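Local coordinates for protein exodeoxyribonuclease III (Neisseria meningitidis, PDB 2JC4) that acts in DNA repair as a metal-dependent phosphodiesterase of the AP endonuclease/exonuclease III family, probably removing nucleotides from DNA in the 3'-5' direction, at residues D231-L236 and T251-W256; M1-W6 and V142-F147; L32-L37 and N103-N108; N7-N12 and P244-P249. One frame throughout, in Å; residues are numbered along the deposited sequence.

Interaction 1. Residues D231-L236 and T251-W256; sequences DVRVDL and TAEFDW. With NA (sodium ion), chain D.
Arg233 and Thr251 form a hydrogen-bonded pair of two antiparallel strands, gripped in both directions: Arg233 N gives to Thr251 O at 2.8 Å, and Thr251 N returns a bond to Arg233 O. Two residues along, Glu253 N reaches Asp231 O at 2.9 Å, while its companion from Asp231 N to Glu253 O is weak. Between these pairs Val232 and Ala252 close up to a CA–CA distance of 4.3 Å.

The charged contacts lie on the face carrying Asp231, Arg233 and Glu253. The extended Arg233 chain brings its guanidinium between two carboxylates. NH2 meets Glu253 OE1 at 2.9 Å, close to the guanidinium plane but from above the carboxylate, the two planes standing 78° apart. NH1 donates to Asp231 OD2 at 3.0 Å, the oxygen lying in the guanidinium plane and met on its anti side, so one cation bridges two acids that would otherwise probably repel.

On the other face Val232 CG2 touches Ala252 CB at 4.1 Å. Past the pairing, Val234 O binds a sodium ion together with three waters.

Strand 229-234 is an edge strand of its sheet. Helix 187-191 covers Val232 and Val234, and strand 2-7 flanks strand 250-254 on its other side, with Thr4 OG1 hydrogen-bonded to Thr251 OG1.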
loop_
_atom_site.group_PDB
_atom_site.type_symbol
_atom_site.label_atom_id
_atom_site.label_comp_id
_atom_site.label_asym_id
_atom_site.label_seq_id
_atom_site.Cartn_x
_atom_site.Cartn_y
_atom_site.Cartn_z
ATOM N N ASP A 231 9.184 -14.063 4.296
ATOM C CA ASP A 231 10.060 -12.937 4.011
ATOM C C ASP A 231 9.235 -11.748 3.616
ATOM O O ASP A 231 8.078 -11.891 3.224
ATOM C CB ASP A 231 11.042 -13.286 2.870
ATOM C CG ASP A 231 12.127 -12.212 2.665
ATOM O OD1 ASP A 231 12.581 -11.584 3.659
ATOM O OD2 ASP A 231 12.536 -12.028 1.513
ATOM N N VAL A 232 9.834 -10.568 3.749
ATOM C CA VAL A 232 9.246 -9.351 3.222
ATOM C C VAL A 232 10.411 -8.610 2.559
ATOM O O VAL A 232 11.475 -8.466 3.169
ATOM C CB VAL A 232 8.656 -8.450 4.333
ATOM C CG1 VAL A 232 8.113 -7.184 3.720
ATOM C CG2 VAL A 232 7.522 -9.138 5.040
ATOM N N ARG A 233 10.227 -8.174 1.315
ATOM C CA ARG A 233 11.312 -7.508 0.635
ATOM C C ARG A 233 10.824 -6.306 -0.141
ATOM O O ARG A 233 9.665 -6.269 -0.570
ATOM C CB ARG A 233 12.049 -8.494 -0.292
ATOM C CG ARG A 233 11.196 -9.192 -1.270
ATOM C CD ARG A 233 11.846 -10.500 -1.752
ATOM N NE ARG A 233 10.854 -11.316 -2.437
ATOM C CZ ARG A 233 10.341 -12.447 -1.937
ATOM N NH1 ARG A 233 10.759 -12.933 -0.761
ATOM N NH2 ARG A 233 9.417 -13.104 -2.627
ATOM N N VAL A 234 11.709 -5.334 -0.305
ATOM C CA VAL A 234 11.408 -4.142 -1.114
ATOM C C VAL A 234 12.052 -4.395 -2.481
ATOM O O VAL A 234 13.260 -4.698 -2.558
ATOM C CB VAL A 234 11.901 -2.823 -0.429
ATOM C CG1 VAL A 234 11.550 -1.553 -1.281
ATOM C CG2 VAL A 234 11.322 -2.687 1.000
ATOM N N ASP A 235 11.261 -4.293 -3.542
ATOM C CA ASP A 235 11.716 -4.562 -4.901
ATOM C C ASP A 235 12.415 -3.350 -5.491
ATOM O O ASP A 235 11.850 -2.589 -6.275
ATOM C CB ASP A 235 10.518 -4.980 -5.779
ATOM C CG ASP A 235 10.896 -5.278 -7.228
ATOM O OD1 ASP A 235 12.090 -5.303 -7.599
ATOM O OD2 ASP A 235 9.969 -5.464 -8.028
ATOM N N LEU A 236 13.684 -3.199 -5.153
ATOM C CA LEU A 236 14.484 -2.095 -5.684
ATOM C C LEU A 236 14.944 -2.256 -7.142
ATOM O O LEU A 236 15.387 -1.276 -7.770
ATOM C CB LEU A 236 15.685 -1.846 -4.771
ATOM C CG LEU A 236 15.316 -1.401 -3.355
ATOM C CD1 LEU A 236 16.575 -1.035 -2.618
ATOM C CD2 LEU A 236 14.338 -0.197 -3.297
ATOM N N THR A 251 6.926 -6.709 -1.246
ATOM C CA THR A 251 6.352 -8.050 -1.325
ATOM C C THR A 251 6.496 -8.820 0.007
ATOM O O THR A 251 7.580 -8.863 0.603
ATOM C CB THR A 251 7.009 -8.830 -2.492
ATOM O OG1 THR A 251 6.767 -8.143 -3.715
ATOM C CG2 THR A 251 6.426 -10.264 -2.611
ATOM N N ALA A 252 5.399 -9.443 0.456
ATOM C CA ALA A 252 5.456 -10.409 1.535
ATOM C C ALA A 252 5.216 -11.801 0.980
ATOM O O ALA A 252 4.333 -11.994 0.128
ATOM C CB ALA A 252 4.438 -10.092 2.586
ATOM N N GLU A 253 5.997 -12.766 1.473
ATOM C CA GLU A 253 5.851 -14.156 1.068
ATOM C C GLU A 253 5.494 -15.012 2.276
ATOM O O GLU A 253 6.095 -14.897 3.329
ATOM C CB GLU A 253 7.111 -14.685 0.386
ATOM C CG GLU A 253 6.918 -16.089 -0.207
ATOM C CD GLU A 253 8.045 -16.491 -1.148
ATOM O OE1 GLU A 253 8.966 -15.676 -1.364
ATOM O OE2 GLU A 253 7.989 -17.618 -1.677
ATOM N N PHE A 254 4.498 -15.863 2.081
ATOM C CA PHE A 254 3.957 -16.712 3.117
ATOM C C PHE A 254 4.155 -18.131 2.688
ATOM O O PHE A 254 3.976 -18.441 1.512
ATOM C CB PHE A 254 2.469 -16.415 3.341
ATOM C CG PHE A 254 2.199 -14.958 3.660
ATOM C CD1 PHE A 254 2.248 -14.512 4.972
ATOM C CD2 PHE A 254 1.965 -14.046 2.632
ATOM C CE1 PHE A 254 2.032 -13.172 5.286
ATOM C CE2 PHE A 254 1.729 -12.698 2.920
ATOM C CZ PHE A 254 1.791 -12.264 4.258
ATOM N N ASP A 255 4.481 -18.986 3.663
ATOM C CA ASP A 255 4.957 -20.354 3.416
ATOM C C ASP A 255 4.303 -21.247 4.477
ATOM O O ASP A 255 4.592 -21.085 5.674
ATOM C CB ASP A 255 6.492 -20.357 3.546
ATOM C CG ASP A 255 7.148 -21.538 2.867
ATOM O OD1 ASP A 255 6.598 -22.065 1.883
ATOM O OD2 ASP A 255 8.243 -21.928 3.320
ATOM N N TRP A 256 3.419 -22.154 4.052
ATOM C CA TRP A 256 2.749 -23.103 4.984
ATOM C C TRP A 256 3.146 -24.586 4.777
ATOM O O TRP A 256 3.371 -25.051 3.641
ATOM C CB TRP A 256 1.226 -22.969 4.913
HETATM NA NA NA D . 15.167 -5.772 -1.931
HETATM O O HOH W 1 14.470 -5.549 0.473
HETATM O O HOH W 2 15.632 -5.539 -4.357
HETATM O O HOH W 3 17.043 -4.397 -1.461
#

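Interaction 2. Residues M1-W6 and V142-F147; sequences MKITTW and VLLGDF
Leu144, Thr5 and Ile3 carry this contact, in which two strands face each other from different sheets. The short strand axes are 9.0 Å apart and run at 25°, so the strands are too far apart for backbone pairing and meet through side chains.

Leu144 comes up from its strand with CG between the backbone N and the carbonyl carbon (chi1 74°), and this turns the isobutyl group into the gap between Ile3 and Thr5. Its CD1 lies 3.6 Å from Ile3 CG2, the two side chains crossing at about a right angle, and the same methyl sits 3.9 Å from Thr5 CB.

Thr5 touches with its oxygen as well as its carbon. With OG1 anti to the backbone N (chi1 177°), the oxygen lies over the chain at Gly145, 3.3 Å from Gly145 CA. The hydrogen bond of that oxygen is with Gln33 NE2, so a polar atom inside the protein has its partner. At Gly145 the backbone turns a corner, with a positive phi that suits a residue lacking a CB.

Ile3 has a second point of contact further back: its CD1 meets Val142 CG2 tip to tip at 4.0 Å. Val31 of strand 29-33 and Ile219 of strand 217-221 extend the apolar layer on the two sheets.

Such interlocked branched side chains between two mixed sheets are part of the hydrophobic core of the DNase I-like sandwich, here next in the chain to Asp146, the predicted proton donor/acceptor.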
loop_
_atom_site.group_PDB
_atom_site.type_symbol
_atom_site.label_atom_id
_atom_site.label_comp_id
_atom_site.label_asym_id
_atom_site.label_seq_id
_atom_site.Cartn_x
_atom_site.Cartn_y
_atom_site.Cartn_z
ATOM N N MET A 1 2.458 -18.343 -0.819
ATOM C CA MET A 1 1.660 -17.208 -1.393
ATOM C C MET A 1 2.486 -15.921 -1.363
ATOM O O MET A 1 3.163 -15.652 -0.379
ATOM C CB MET A 1 0.423 -16.996 -0.564
ATOM C CG MET A 1 -0.370 -15.780 -0.973
ATOM S SD MET A 1 -1.923 -15.696 -0.108
ATOM C CE MET A 1 -2.992 -16.548 -1.262
ATOM N N LYS A 2 2.441 -15.148 -2.443
ATOM C CA LYS A 2 3.218 -13.892 -2.499
ATOM C C LYS A 2 2.250 -12.775 -2.759
ATOM O O LYS A 2 1.462 -12.844 -3.735
ATOM C CB LYS A 2 4.253 -13.916 -3.638
ATOM C CG LYS A 2 5.548 -14.599 -3.318
ATOM C CD LYS A 2 6.485 -14.569 -4.533
ATOM C CE LYS A 2 6.738 -15.989 -5.057
ATOM N NZ LYS A 2 7.602 -15.971 -6.288
ATOM N N ILE A 3 2.309 -11.734 -1.925
ATOM C CA ILE A 3 1.420 -10.576 -2.099
ATOM C C ILE A 3 2.311 -9.351 -2.221
ATOM O O ILE A 3 3.174 -9.151 -1.359
ATOM C CB ILE A 3 0.448 -10.427 -0.906
ATOM C CG1 ILE A 3 -0.201 -11.798 -0.575
ATOM C CG2 ILE A 3 -0.636 -9.322 -1.183
ATOM C CD1 ILE A 3 -1.161 -11.814 0.610
ATOM N N THR A 4 2.117 -8.573 -3.300
ATOM C CA THR A 4 2.875 -7.336 -3.581
ATOM C C THR A 4 1.941 -6.115 -3.545
ATOM O O THR A 4 0.799 -6.188 -4.018
ATOM C CB THR A 4 3.554 -7.479 -4.951
ATOM O OG1 THR A 4 4.434 -8.624 -4.901
ATOM C CG2 THR A 4 4.336 -6.178 -5.388
ATOM N N THR A 5 2.432 -5.005 -2.975
ATOM C CA THR A 5 1.754 -3.710 -3.027
ATOM C C THR A 5 2.669 -2.718 -3.785
ATOM O O THR A 5 3.891 -2.745 -3.620
ATOM C CB THR A 5 1.414 -3.180 -1.593
ATOM O OG1 THR A 5 0.810 -1.880 -1.686
ATOM C CG2 THR A 5 2.671 -3.099 -0.671
ATOM N N TRP A 6 2.082 -1.877 -4.633
ATOM C CA TRP A 6 2.892 -0.946 -5.402
ATOM C C TRP A 6 2.125 0.305 -5.723
ATOM O O TRP A 6 1.062 0.252 -6.356
ATOM C CB TRP A 6 3.407 -1.617 -6.702
ATOM C CG TRP A 6 4.482 -0.790 -7.425
ATOM C CD1 TRP A 6 5.258 0.194 -6.888
ATOM C CD2 TRP A 6 4.873 -0.914 -8.790
ATOM N NE1 TRP A 6 6.105 0.712 -7.852
ATOM C CE2 TRP A 6 5.884 0.049 -9.032
ATOM C CE3 TRP A 6 4.473 -1.754 -9.834
ATOM C CZ2 TRP A 6 6.506 0.192 -10.293
ATOM C CZ3 TRP A 6 5.076 -1.608 -11.077
ATOM C CH2 TRP A 6 6.080 -0.651 -11.306
ATOM N N VAL A 142 -4.946 -9.208 5.362
ATOM C CA VAL A 142 -3.771 -8.378 5.011
ATOM C C VAL A 142 -4.230 -6.972 4.708
ATOM O O VAL A 142 -5.021 -6.752 3.791
ATOM C CB VAL A 142 -2.958 -8.950 3.800
ATOM C CG1 VAL A 142 -1.731 -8.122 3.539
ATOM C CG2 VAL A 142 -2.479 -10.373 4.071
ATOM N N LEU A 143 -3.735 -6.013 5.480
ATOM C CA LEU A 143 -3.992 -4.596 5.219
ATOM C C LEU A 143 -2.705 -3.992 4.688
ATOM O O LEU A 143 -1.705 -3.936 5.417
ATOM C CB LEU A 143 -4.448 -3.863 6.513
ATOM C CG LEU A 143 -4.455 -2.313 6.512
ATOM C CD1 LEU A 143 -5.546 -1.808 5.583
ATOM C CD2 LEU A 143 -4.624 -1.697 7.919
ATOM N N LEU A 144 -2.699 -3.561 3.426
ATOM C CA LEU A 144 -1.432 -3.134 2.802
ATOM C C LEU A 144 -1.619 -1.976 1.861
ATOM O O LEU A 144 -2.741 -1.695 1.419
ATOM C CB LEU A 144 -0.719 -4.307 2.071
ATOM C CG LEU A 144 -1.278 -4.820 0.713
ATOM C CD1 LEU A 144 -0.484 -6.030 0.255
ATOM C CD2 LEU A 144 -2.808 -5.182 0.749
ATOM N N GLY A 145 -0.525 -1.276 1.557
ATOM C CA GLY A 145 -0.631 -0.136 0.656
ATOM C C GLY A 145 0.356 0.950 1.032
ATOM O O GLY A 145 1.361 0.698 1.705
ATOM N N ASP A 146 0.082 2.150 0.523
ATOM C CA ASP A 146 0.896 3.311 0.796
ATOM C C ASP A 146 0.210 3.981 1.953
ATOM O O ASP A 146 -0.904 4.493 1.809
ATOM C CB ASP A 146 0.884 4.195 -0.435
ATOM C CG ASP A 146 1.672 5.482 -0.253
ATOM O OD1 ASP A 146 2.210 5.744 0.857
ATOM O OD2 ASP A 146 1.757 6.205 -1.266
ATOM N N PHE A 147 0.851 3.939 3.125
ATOM C CA PHE A 147 0.264 4.484 4.330
ATOM C C PHE A 147 0.677 5.941 4.487
ATOM O O PHE A 147 0.058 6.639 5.258
ATOM C CB PHE A 147 0.666 3.683 5.589
ATOM C CG PHE A 147 0.025 2.338 5.666
ATOM C CD1 PHE A 147 0.535 1.284 4.892
ATOM C CD2 PHE A 147 -1.088 2.110 6.505
ATOM C CE1 PHE A 147 -0.059 0.025 4.909
ATOM C CE2 PHE A 147 -1.680 0.833 6.542
ATOM C CZ PHE A 147 -1.142 -0.212 5.744
#

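Interaction 3. Residues L32-L37 and N103-N108; sequences LQELKL and NVYCVN. With MG (magnesium ion), chain B; ACT (acetate ion), chain F.
Gln33 and Tyr105 bring their backbones to 5.5 Å between CA atoms, whereas Leu32 and Asn103 stay 7.6 Å apart, so the ends of strands 29-33 and 99-105 draw together toward the metal. Asn103 bridges the gap with both ends of its amide. ND2 donates to Leu32 O at 2.9 Å, in the amide's own plane yet from above the carbonyl plane, and OD1 accepts from Gln33 NE2 at 2.8 Å. Gln33 is bent at chi2 (87°), which folds its amide back to Asn103, the two amide planes being 75° apart.

These strands belong to opposite sheets of the DNase I-like sandwich, and the active site lies at the ends of the strands. There Glu34 CG sits over one face of the Tyr105 ring, a CH-pi contact 3.9 Å from the centroid. The carboxylate then divides its work: OE1 binds the magnesium ion at 2.4 Å, while OE2 takes a hydrogen bond from a metal-bound water and another from Asn7 ND2, and lies 3.1 Å from Tyr105 OH. Tyr105 is a predicted active-site residue. Asn9 and four waters complete the magnesium shell, and Asn108 ND2 donates to an acetate ion, probably from the crystallisation liquor.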
loop_
_atom_site.group_PDB
_atom_site.type_symbol
_atom_site.label_atom_id
_atom_site.label_comp_id
_atom_site.label_asym_id
_atom_site.label_seq_id
_atom_site.Cartn_x
_atom_site.Cartn_y
_atom_site.Cartn_z
ATOM N N LEU A 32 -2.443 -2.191 -6.158
ATOM C CA LEU A 32 -1.929 -0.965 -6.737
ATOM C C LEU A 32 -2.593 0.248 -6.131
ATOM O O LEU A 32 -3.794 0.205 -5.804
ATOM C CB LEU A 32 -2.203 -0.917 -8.276
ATOM C CG LEU A 32 -1.749 -2.157 -9.039
ATOM C CD1 LEU A 32 -2.156 -2.052 -10.510
ATOM C CD2 LEU A 32 -0.235 -2.235 -8.940
ATOM N N GLN A 33 -1.795 1.313 -5.974
ATOM C CA GLN A 33 -2.279 2.645 -5.592
ATOM C C GLN A 33 -1.823 3.706 -6.628
ATOM O O GLN A 33 -0.810 3.544 -7.328
ATOM C CB GLN A 33 -1.769 3.048 -4.201
ATOM C CG GLN A 33 -2.024 2.003 -3.122
ATOM C CD GLN A 33 -0.902 0.969 -3.067
ATOM O OE1 GLN A 33 0.261 1.288 -3.249
ATOM N NE2 GLN A 33 -1.264 -0.277 -2.822
ATOM N N GLU A 34 -2.553 4.819 -6.650
ATOM C CA GLU A 34 -2.324 5.927 -7.564
ATOM C C GLU A 34 -2.496 5.468 -8.995
ATOM O O GLU A 34 -1.651 5.731 -9.872
ATOM C CB GLU A 34 -0.975 6.622 -7.318
ATOM C CG GLU A 34 -0.957 7.393 -6.022
ATOM C CD GLU A 34 0.197 8.375 -5.936
ATOM O OE1 GLU A 34 0.664 8.901 -6.979
ATOM O OE2 GLU A 34 0.645 8.611 -4.809
ATOM N N LEU A 35 -3.623 4.809 -9.253
ATOM C CA LEU A 35 -3.978 4.530 -10.661
ATOM C C LEU A 35 -3.986 5.827 -11.466
ATOM O O LEU A 35 -3.491 5.860 -12.597
ATOM C CB LEU A 35 -5.355 3.900 -10.762
ATOM C CG LEU A 35 -5.580 2.633 -9.972
ATOM C CD1 LEU A 35 -7.034 2.214 -10.276
ATOM C CD2 LEU A 35 -4.581 1.523 -10.384
ATOM N N LYS A 36 -4.528 6.896 -10.871
ATOM C CA LYS A 36 -4.690 8.182 -11.572
ATOM C C LYS A 36 -5.430 8.022 -12.898
ATOM O O LYS A 36 -5.072 8.620 -13.915
ATOM C CB LYS A 36 -3.337 8.856 -11.780
ATOM C CG LYS A 36 -2.667 9.324 -10.486
ATOM C CD LYS A 36 -1.377 10.105 -10.826
ATOM C CE LYS A 36 -0.565 10.474 -9.606
ATOM N NZ LYS A 36 0.586 11.305 -10.011
ATOM N N LEU A 37 -6.485 7.212 -12.867
ATOM C CA LEU A 37 -7.261 6.902 -14.058
ATOM C C LEU A 37 -8.670 6.777 -13.606
ATOM O O LEU A 37 -8.946 6.113 -12.602
ATOM C CB LEU A 37 -6.826 5.540 -14.635
ATOM C CG LEU A 37 -5.574 5.461 -15.479
ATOM C CD1 LEU A 37 -5.286 4.017 -15.796
ATOM C CD2 LEU A 37 -5.697 6.290 -16.736
ATOM N N ASN A 103 -6.664 -3.029 0.418
ATOM C CA ASN A 103 -5.662 -2.183 -0.221
ATOM C C ASN A 103 -6.001 -0.711 0.050
ATOM O O ASN A 103 -7.124 -0.273 -0.201
ATOM C CB ASN A 103 -5.692 -2.464 -1.727
ATOM C CG ASN A 103 -4.769 -1.564 -2.539
ATOM O OD1 ASN A 103 -3.803 -0.997 -2.018
ATOM N ND2 ASN A 103 -5.051 -1.463 -3.848
ATOM N N VAL A 104 -5.019 0.049 0.525
ATOM C CA VAL A 104 -5.207 1.446 0.861
ATOM C C VAL A 104 -4.205 2.350 0.135
ATOM O O VAL A 104 -3.019 2.038 0.024
ATOM C CB VAL A 104 -5.093 1.661 2.417
ATOM C CG1 VAL A 104 -6.330 1.132 3.122
ATOM C CG2 VAL A 104 -3.751 1.033 3.040
ATOM N N TYR A 105 -4.703 3.467 -0.356
ATOM C CA TYR A 105 -3.853 4.573 -0.729
ATOM C C TYR A 105 -4.196 5.679 0.285
ATOM O O TYR A 105 -5.198 6.398 0.113
ATOM C CB TYR A 105 -4.104 5.033 -2.195
ATOM C CG TYR A 105 -3.378 6.328 -2.430
ATOM C CD1 TYR A 105 -2.030 6.440 -2.072
ATOM C CD2 TYR A 105 -4.043 7.473 -2.924
ATOM C CE1 TYR A 105 -1.332 7.660 -2.235
ATOM C CE2 TYR A 105 -3.337 8.695 -3.104
ATOM C CZ TYR A 105 -1.998 8.766 -2.728
ATOM O OH TYR A 105 -1.282 9.949 -2.827
ATOM N N CYS A 106 -3.422 5.767 1.378
ATOM C CA CYS A 106 -3.801 6.603 2.513
ATOM C C CYS A 106 -3.520 8.058 2.202
ATOM O O CYS A 106 -2.621 8.385 1.394
ATOM C CB CYS A 106 -3.037 6.226 3.786
ATOM S SG CYS A 106 -3.373 4.524 4.331
ATOM N N VAL A 107 -4.255 8.922 2.882
ATOM C CA VAL A 107 -4.089 10.370 2.707
ATOM C C VAL A 107 -2.644 10.819 2.965
ATOM O O VAL A 107 -2.081 10.568 4.034
ATOM C CB VAL A 107 -5.068 11.171 3.607
ATOM C CG1 VAL A 107 -4.980 12.663 3.303
ATOM C CG2 VAL A 107 -6.500 10.661 3.407
ATOM N N ASN A 108 -2.067 11.524 1.996
ATOM C CA ASN A 108 -0.747 12.093 2.160
ATOM C C ASN A 108 -0.697 13.053 3.351
ATOM O O ASN A 108 0.113 12.864 4.270
ATOM C CB ASN A 108 -0.276 12.764 0.856
ATOM C CG ASN A 108 1.143 13.359 0.982
ATOM O OD1 ASN A 108 1.368 14.299 1.752
ATOM N ND2 ASN A 108 2.093 12.776 0.262
HETATM MG MG MG B . 2.628 10.198 -7.009
HETATM C C ACT F . 5.309 11.784 -0.716
HETATM O O ACT F . 5.182 12.792 0.010
HETATM O OXT ACT F . 5.065 11.914 -1.944
HETATM C CH3 ACT F . 5.727 10.513 -0.072
HETATM O O HOH W 4 2.362 10.457 -4.848
HETATM O O HOH W 5 1.467 12.022 -7.419
HETATM O O HOH W 6 4.593 11.206 -6.944
HETATM O O HOH W 7 3.470 8.240 -6.351
#

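Interaction 4. Residues N7-N12 and P244-P249; sequences NVNSLN and PSDHAP. With MG (magnesium ion), chain B.
The metal site and the predicted catalytic centre are lined here by the end of strand 2-7 with the turn after it, and by a loop, where Asn7 stacks on His247, the predicted proton acceptor. The amide and imidazole planes are only 6° apart. Asn7 CB lies 3.8 Å from the ring centroid, and ND2 sits over the rim near NE2 without bonding to it. Instead, ND2 donates to Asp146 OD2, while His247 ND1 pairs with Asp217.

Ser245 ties the two segments together. Its OG, anti to the backbone N (chi1 172°), gives a short bond of 2.6 Å to Asn7 O and also accepts from His247 N at 3.2 Å, an ST turn. Within residues 7-12, Asn7 OD1 accepts from Asn9 N in an Asx turn.

Asn9 OD1 binds the magnesium ion at 2.5 Å. Asp246 does not touch the metal in this model; its OD2 accepts from a magnesium-bound water at 2.8 Å, which places it in the second shell. Another water joins Asn7 N to Ala248 O.

The segment 7-12 leads from strand 2-7 into helix 11-23, whose Arg14 touches Ser245. The facing loop runs from helix 236-239 to strand 250-254, and Pro249 packs on Thr4 and Trp6 of strand 2-7.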
loop_
_atom_site.group_PDB
_atom_site.type_symbol
_atom_site.label_atom_id
_atom_site.label_comp_id
_atom_site.label_asym_id
_atom_site.label_seq_id
_atom_site.Cartn_x
_atom_site.Cartn_y
_atom_site.Cartn_z
ATOM N N ASN A 7 2.659 1.448 -5.285
ATOM C CA ASN A 7 2.129 2.751 -5.676
ATOM C C ASN A 7 2.833 3.090 -6.992
ATOM O O ASN A 7 4.052 3.322 -7.025
ATOM C CB ASN A 7 2.427 3.803 -4.574
ATOM C CG ASN A 7 1.953 5.183 -4.941
ATOM O OD1 ASN A 7 1.961 5.564 -6.118
ATOM N ND2 ASN A 7 1.543 5.958 -3.938
ATOM N N VAL A 8 2.072 3.030 -8.082
ATOM C CA VAL A 8 2.628 3.105 -9.435
ATOM C C VAL A 8 2.725 4.531 -9.962
ATOM O O VAL A 8 3.248 4.727 -11.056
ATOM C CB VAL A 8 1.782 2.274 -10.459
ATOM C CG1 VAL A 8 1.916 0.794 -10.206
ATOM C CG2 VAL A 8 0.285 2.694 -10.450
ATOM N N ASN A 9 2.184 5.508 -9.221
ATOM C CA ASN A 9 2.276 6.926 -9.635
ATOM C C ASN A 9 1.792 7.150 -11.083
ATOM O O ASN A 9 2.525 7.707 -11.932
ATOM C CB ASN A 9 3.726 7.441 -9.484
ATOM C CG ASN A 9 3.836 8.924 -9.721
ATOM O OD1 ASN A 9 2.897 9.647 -9.453
ATOM N ND2 ASN A 9 4.985 9.384 -10.216
ATOM N N SER A 10 0.565 6.707 -11.331
ATOM C CA SER A 10 -0.132 6.628 -12.641
ATOM C C SER A 10 0.010 5.240 -13.306
ATOM O O SER A 10 1.118 4.840 -13.741
ATOM C CB SER A 10 0.242 7.740 -13.640
ATOM O OG SER A 10 -0.421 7.412 -14.864
ATOM N N LEU A 11 -1.100 4.512 -13.407
ATOM C CA LEU A 11 -1.075 3.232 -14.131
ATOM C C LEU A 11 -0.926 3.392 -15.655
ATOM O O LEU A 11 -0.391 2.504 -16.318
ATOM C CB LEU A 11 -2.312 2.383 -13.810
ATOM C CG LEU A 11 -2.307 0.972 -14.374
ATOM C CD1 LEU A 11 -1.055 0.203 -13.974
ATOM C CD2 LEU A 11 -3.569 0.216 -13.910
ATOM N N ASN A 12 -1.383 4.513 -16.195
ATOM C CA ASN A 12 -1.140 4.831 -17.613
ATOM C C ASN A 12 0.362 4.802 -17.880
ATOM O O ASN A 12 0.836 4.162 -18.824
ATOM C CB ASN A 12 -1.720 6.202 -17.962
ATOM C CG ASN A 12 -2.294 6.263 -19.395
ATOM O OD1 ASN A 12 -1.930 5.475 -20.279
ATOM N ND2 ASN A 12 -3.218 7.199 -19.610
ATOM N N PRO A 244 11.010 5.183 -13.486
ATOM C CA PRO A 244 10.386 4.380 -12.439
ATOM C C PRO A 244 9.242 5.125 -11.728
ATOM O O PRO A 244 9.143 6.356 -11.814
ATOM C CB PRO A 244 11.547 4.144 -11.463
ATOM C CG PRO A 244 12.342 5.387 -11.560
ATOM C CD PRO A 244 12.249 5.832 -13.006
ATOM N N SER A 245 8.385 4.393 -11.012
ATOM C CA SER A 245 7.568 5.035 -9.997
ATOM C C SER A 245 8.519 5.560 -8.901
ATOM O O SER A 245 9.623 4.997 -8.698
ATOM C CB SER A 245 6.559 4.058 -9.430
ATOM O OG SER A 245 5.906 4.652 -8.324
ATOM N N ASP A 246 8.104 6.610 -8.176
ATOM C CA ASP A 246 8.892 7.042 -7.007
ATOM C C ASP A 246 8.804 6.027 -5.845
ATOM O O ASP A 246 9.668 6.013 -4.983
ATOM C CB ASP A 246 8.551 8.489 -6.570
ATOM C CG ASP A 246 7.044 8.718 -6.348
ATOM O OD1 ASP A 246 6.209 7.856 -6.697
ATOM O OD2 ASP A 246 6.707 9.798 -5.817
ATOM N N HIS A 247 7.783 5.184 -5.827
ATOM C CA HIS A 247 7.703 4.091 -4.811
ATOM C C HIS A 247 8.166 2.780 -5.434
ATOM O O HIS A 247 7.915 2.526 -6.611
ATOM C CB HIS A 247 6.257 3.857 -4.330
ATOM C CG HIS A 247 5.638 5.017 -3.598
ATOM N ND1 HIS A 247 5.329 4.960 -2.258
ATOM C CD2 HIS A 247 5.203 6.227 -4.030
ATOM C CE1 HIS A 247 4.783 6.106 -1.880
ATOM N NE2 HIS A 247 4.686 6.889 -2.941
ATOM N N ALA A 248 8.760 1.919 -4.603
ATOM C CA ALA A 248 9.148 0.567 -4.975
ATOM C C ALA A 248 8.048 -0.400 -4.534
ATOM O O ALA A 248 7.403 -0.160 -3.498
ATOM C CB ALA A 248 10.469 0.188 -4.249
ATOM N N PRO A 249 7.848 -1.495 -5.293
ATOM C CA PRO A 249 6.904 -2.519 -4.824
ATOM C C PRO A 249 7.425 -3.097 -3.526
ATOM O O PRO A 249 8.640 -3.084 -3.287
ATOM C CB PRO A 249 6.954 -3.605 -5.919
ATOM C CG PRO A 249 7.602 -2.941 -7.161
ATOM C CD PRO A 249 8.483 -1.827 -6.596
HETATM MG MG MG B . 2.628 10.198 -7.009
HETATM O O HOH W 8 4.887 0.936 -3.476
HETATM O O HOH W 7 3.470 8.240 -6.351
HETATM O O HOH W 6 4.593 11.206 -6.944
HETATM O O HOH W 4 2.362 10.457 -4.848
HETATM O O HOH W 5 1.467 12.022 -7.419
#

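Overall arrangement
The four contacts lead from an outer strand of one sheet to the catalytic centre. Interactions 1 and 2 share that sheet through neighbouring strands 250-254 and 2-7, where Phe254 N meets Met1 O at 2.8 Å. Interaction 2 crosses to the other sheet, and interaction 3 joins the same two sheets nearer the metal; Asp146 O and Cys106 N, 2.9 Å apart, link the pair. Interactions 3 and 4 have centres about 10 Å apart and share the magnesium ion, each supplying one protein ligand, Glu34 and Asn9. Interaction 4 also meets interaction 2, Trp6 NE1 lying 2.8 Å from His247 O. Interaction 1, with its own sodium ion, is about 21 Å from interaction 3, centre to centre, yet touches interaction 4, Asp235 N lying 2.9 Å from Pro249 O.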